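Local coordinates for histone-lysine N-methyltransferase, H3 lysine-9 specific SUVH4 (Arabidopsis thaliana, PDB 4QEO), which methylates a lysine of histone H3, laying down a mark of transcriptional repression, and binds methylated DNA, at residues Tyr52-Ile57 with Glu96-Asn101. Residues are numbered along the deposited sequence; the frame is centred on the assembly and turned at random.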
ATOM      1  N   TYR A  52       1.462   1.627 -18.688  1.00 28.19           N
ATOM      2  CA  TYR A  52       1.555   0.827 -19.907  1.00 26.96           C
ATOM      3  C   TYR A  52       0.313   1.087 -20.722  1.00 25.01           C
ATOM      4  O   TYR A  52      -0.654   0.328 -20.617  1.00 27.64           O
ATOM      5  CB  TYR A  52       1.656  -0.671 -19.573  1.00 28.11           C
ATOM      6  CG  TYR A  52       2.927  -1.013 -18.834  1.00 29.12           C
ATOM      7  CD1 TYR A  52       4.155  -0.977 -19.482  1.00 35.42           C
ATOM      8  CD2 TYR A  52       2.906  -1.332 -17.477  1.00 27.16           C
ATOM      9  CE1 TYR A  52       5.329  -1.273 -18.812  1.00 36.49           C
ATOM     10  CE2 TYR A  52       4.068  -1.634 -16.802  1.00 28.95           C
ATOM     11  CZ  TYR A  52       5.279  -1.596 -17.474  1.00 32.02           C
ATOM     12  OH  TYR A  52       6.440  -1.899 -16.802  1.00 39.40           O
ATOM     13  N   PRO A  53       0.332   2.160 -21.531  1.00 30.52           N
ATOM     14  CA  PRO A  53      -0.846   2.654 -22.257  1.00 32.96           C
ATOM     15  C   PRO A  53      -1.212   1.816 -23.477  1.00 34.38           C
ATOM     16  O   PRO A  53      -2.301   2.012 -24.038  1.00 33.82           O
ATOM     17  CB  PRO A  53      -0.408   4.050 -22.706  1.00 37.26           C
ATOM     18  CG  PRO A  53       1.055   3.919 -22.904  1.00 42.32           C
ATOM     19  CD  PRO A  53       1.536   2.955 -21.839  1.00 37.74           C
ATOM     20  N   ARG A  54      -0.327   0.906 -23.882  1.00 37.71           N
ATOM     21  CA  ARG A  54      -0.629  -0.026 -24.972  1.00 37.61           C
ATOM     22  C   ARG A  54      -0.635  -1.452 -24.436  1.00 34.43           C
ATOM     23  O   ARG A  54       0.048  -1.766 -23.453  1.00 32.61           O
ATOM     24  CB  ARG A  54       0.402   0.085 -26.102  1.00 38.42           C
ATOM     25  CG  ARG A  54       0.491   1.464 -26.773  1.00 49.92           C
ATOM     26  CD  ARG A  54      -0.681   1.715 -27.717  1.00 58.68           C
ATOM     27  NE  ARG A  54      -0.645   0.843 -28.890  1.00 63.33           N
ATOM     28  CZ  ARG A  54      -1.676   0.656 -29.709  1.00 67.26           C
ATOM     29  NH1 ARG A  54      -2.824   1.279 -29.477  1.00 68.22           N
ATOM     30  NH2 ARG A  54      -1.566  -0.154 -30.756  1.00 63.75           N
ATOM     31  N   LYS A  55      -1.384  -2.319 -25.098  1.00 28.00           N
ATOM     32  CA  LYS A  55      -1.477  -3.699 -24.655  1.00 30.13           C
ATOM     33  C   LYS A  55      -0.180  -4.479 -24.834  1.00 30.07           C
ATOM     34  O   LYS A  55       0.625  -4.186 -25.718  1.00 31.05           O
ATOM     35  CB  LYS A  55      -2.677  -4.381 -25.295  1.00 34.23           C
ATOM     36  CG  LYS A  55      -3.940  -3.743 -24.774  1.00 40.04           C
ATOM     37  CD  LYS A  55      -5.154  -4.506 -25.120  1.00 40.55           C
ATOM     38  CE  LYS A  55      -6.296  -4.042 -24.257  1.00 43.51           C
ATOM     39  NZ  LYS A  55      -6.596  -2.634 -24.520  1.00 38.06           N
ATOM     40  N   ILE A  56       0.025  -5.438 -23.939  1.00 26.74           N
ATOM     41  CA  ILE A  56       1.254  -6.212 -23.880  1.00 29.04           C
ATOM     42  C   ILE A  56       0.888  -7.683 -23.681  1.00 23.65           C
ATOM     43  O   ILE A  56       0.066  -8.020 -22.821  1.00 22.15           O
ATOM     44  CB  ILE A  56       2.163  -5.727 -22.715  1.00 28.81           C
ATOM     45  CG1 ILE A  56       2.621  -4.281 -22.955  1.00 31.88           C
ATOM     46  CG2 ILE A  56       3.358  -6.651 -22.532  1.00 32.82           C
ATOM     47  CD1 ILE A  56       3.310  -3.644 -21.745  1.00 31.49           C
ATOM     48  N   ILE A  57       1.476  -8.546 -24.500  1.00 23.32           N
ATOM     49  CA  ILE A  57       1.375  -9.990 -24.294  1.00 23.49           C
ATOM     50  C   ILE A  57       2.447 -10.444 -23.325  1.00 19.97           C
ATOM     51  O   ILE A  57       3.610 -10.108 -23.502  1.00 21.54           O
ATOM     52  CB  ILE A  57       1.621 -10.743 -25.615  1.00 22.68           C
ATOM     53  CG1 ILE A  57       0.437 -10.537 -26.555  1.00 20.38           C
ATOM     54  CG2 ILE A  57       1.848 -12.239 -25.352  1.00 22.59           C
ATOM     55  CD1 ILE A  57       0.741 -10.920 -28.008  1.00 23.92           C
ATOM     56  N   GLU A  96      -3.550  -5.016 -35.436  1.00 35.32           N
ATOM     57  CA  GLU A  96      -3.390  -6.007 -36.492  1.00 37.42           C
ATOM     58  C   GLU A  96      -2.068  -5.886 -37.242  1.00 42.01           C
ATOM     59  O   GLU A  96      -1.378  -6.885 -37.477  1.00 39.83           O
ATOM     60  CB  GLU A  96      -4.599  -5.929 -37.420  1.00 40.36           C
ATOM     61  CG  GLU A  96      -4.337  -5.904 -38.890  1.00 54.47           C
ATOM     62  CD  GLU A  96      -5.645  -5.816 -39.652  1.00 62.29           C
ATOM     63  OE1 GLU A  96      -6.318  -4.767 -39.535  1.00 65.89           O
ATOM     64  OE2 GLU A  96      -6.008  -6.802 -40.332  1.00 61.95           O
ATOM     65  N   LYS A  97      -1.698  -4.653 -37.573  1.00 46.65           N
ATOM     66  CA  LYS A  97      -0.488  -4.389 -38.337  1.00 50.84           C
ATOM     67  C   LYS A  97       0.764  -4.641 -37.508  1.00 49.32           C
ATOM     68  O   LYS A  97       1.773  -5.114 -38.022  1.00 50.32           O
ATOM     69  CB  LYS A  97      -0.503  -2.949 -38.858  1.00 60.16           C
ATOM     70  CG  LYS A  97      -1.262  -2.763 -40.165  1.00 64.36           C
ATOM     71  CD  LYS A  97      -0.491  -3.376 -41.325  1.00 70.46           C
ATOM     72  CE  LYS A  97      -0.934  -2.802 -42.667  1.00 75.13           C
ATOM     73  NZ  LYS A  97      -0.006  -3.178 -43.776  1.00 74.52           N
ATOM     74  N   GLU A  98       0.690  -4.330 -36.219  1.00 46.59           N
ATOM     75  CA  GLU A  98       1.794  -4.567 -35.302  1.00 44.43           C
ATOM     76  C   GLU A  98       2.090  -6.048 -35.070  1.00 43.47           C
ATOM     77  O   GLU A  98       3.242  -6.431 -34.863  1.00 49.47           O
ATOM     78  CB  GLU A  98       1.501  -3.910 -33.955  1.00 44.50           C
ATOM     79  CG  GLU A  98       2.024  -2.517 -33.814  1.00 49.33           C
ATOM     80  CD  GLU A  98       1.451  -1.832 -32.581  1.00 57.82           C
ATOM     81  OE1 GLU A  98       0.265  -1.438 -32.619  1.00 60.35           O
ATOM     82  OE2 GLU A  98       2.174  -1.698 -31.574  1.00 56.31           O
ATOM     83  N   TYR A  99       1.052  -6.873 -35.074  1.00 41.62           N
ATOM     84  CA  TYR A  99       1.213  -8.303 -34.835  1.00 42.39           C
ATOM     85  C   TYR A  99       0.741  -9.065 -36.063  1.00 39.16           C
ATOM     86  O   TYR A  99      -0.158  -9.901 -35.980  1.00 43.40           O
ATOM     87  CB  TYR A  99       0.459  -8.727 -33.559  1.00 44.47           C
ATOM     88  CG  TYR A  99       1.019  -8.060 -32.321  1.00 45.42           C
ATOM     89  CD1 TYR A  99       1.914  -8.723 -31.491  1.00 49.11           C
ATOM     90  CD2 TYR A  99       0.692  -6.749 -32.008  1.00 46.04           C
ATOM     91  CE1 TYR A  99       2.458  -8.098 -30.369  1.00 47.67           C
ATOM     92  CE2 TYR A  99       1.235  -6.114 -30.890  1.00 49.84           C
ATOM     93  CZ  TYR A  99       2.119  -6.792 -30.076  1.00 48.62           C
ATOM     94  OH  TYR A  99       2.655  -6.163 -28.966  1.00 47.91           O
ATOM     95  N   SER A 100       1.358  -8.765 -37.206  1.00 39.11           N
ATOM     96  CA  SER A 100       0.856  -9.233 -38.506  1.00 42.56           C
ATOM     97  C   SER A 100       0.974 -10.743 -38.704  1.00 47.51           C
ATOM     98  O   SER A 100       0.351 -11.311 -39.594  1.00 49.54           O
ATOM     99  CB  SER A 100       1.514  -8.477 -39.676  1.00 42.93           C
ATOM    100  OG  SER A 100       2.934  -8.495 -39.594  1.00 46.50           O
ATOM    101  N   ASN A 101       1.768 -11.397 -37.865  1.00 54.06           N
ATOM    102  CA  ASN A 101       1.923 -12.835 -37.992  1.00 54.95           C
ATOM    103  C   ASN A 101       0.869 -13.574 -37.171  1.00 46.09           C
ATOM    104  O   ASN A 101       0.665 -14.773 -37.324  1.00 50.61           O
ATOM    105  CB  ASN A 101       3.362 -13.282 -37.676  1.00 61.00           C
ATOM    106  CG  ASN A 101       3.995 -12.503 -36.529  1.00 61.35           C
ATOM    107  OD1 ASN A 101       3.574 -11.394 -36.198  1.00 61.44           O
ATOM    108  ND2 ASN A 101       5.032 -13.082 -35.929  1.00 60.27           N
TER
HETATM  109  O   HOH W   1       3.508  -7.592 -26.575  1.00 30.70           O
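R54 and E98 meet between two surface loops in a salt bridge, NH2 of R54 standing 2.9 Å from OE1 of E98. The two flat groups lie almost in one plane, 14° apart, and the carboxylate oxygen takes the N-H with its syn lone pair. The bond is nonetheless bent, 136° at the hydrogen, and rests on one nitrogen and one oxygen. The R54 chain folds at chi2 (-76°) and chi3, yet still covers more of the way than E98, whose chain is extended beyond CG. NH1 of R54 pairs with E94, so the guanidinium serves two acidic partners, which is likely to limit its turning. A methionine in place of R54 would probably leave both E94 and E98 without their positively charged mate.

Alongside this pair, I57 lays its CD1 methyl obliquely against the Y99 ring, 4.1 Å from CE1, the two side chains running past each other in opposite directions. Both residues also touch M91 of strand 88-91, and I57 reaches L106 and V108 of strand 106-112. The Y99 hydroxyl is linked to segment 52-57 through water: one molecule sits 2.9 Å from OH of Y99 and accepts the backbone N-H of I57, 3.1 Å from its N. K55 turns its end elsewhere, its NZ making a long, weak ion pair with a DNA phosphate. The contact is thus peripheral packing in the SRA domain, joining the loop ahead of strand 68-69 to the connection between antiparallel strands 88-91 and 106-112 of its mixed sheet.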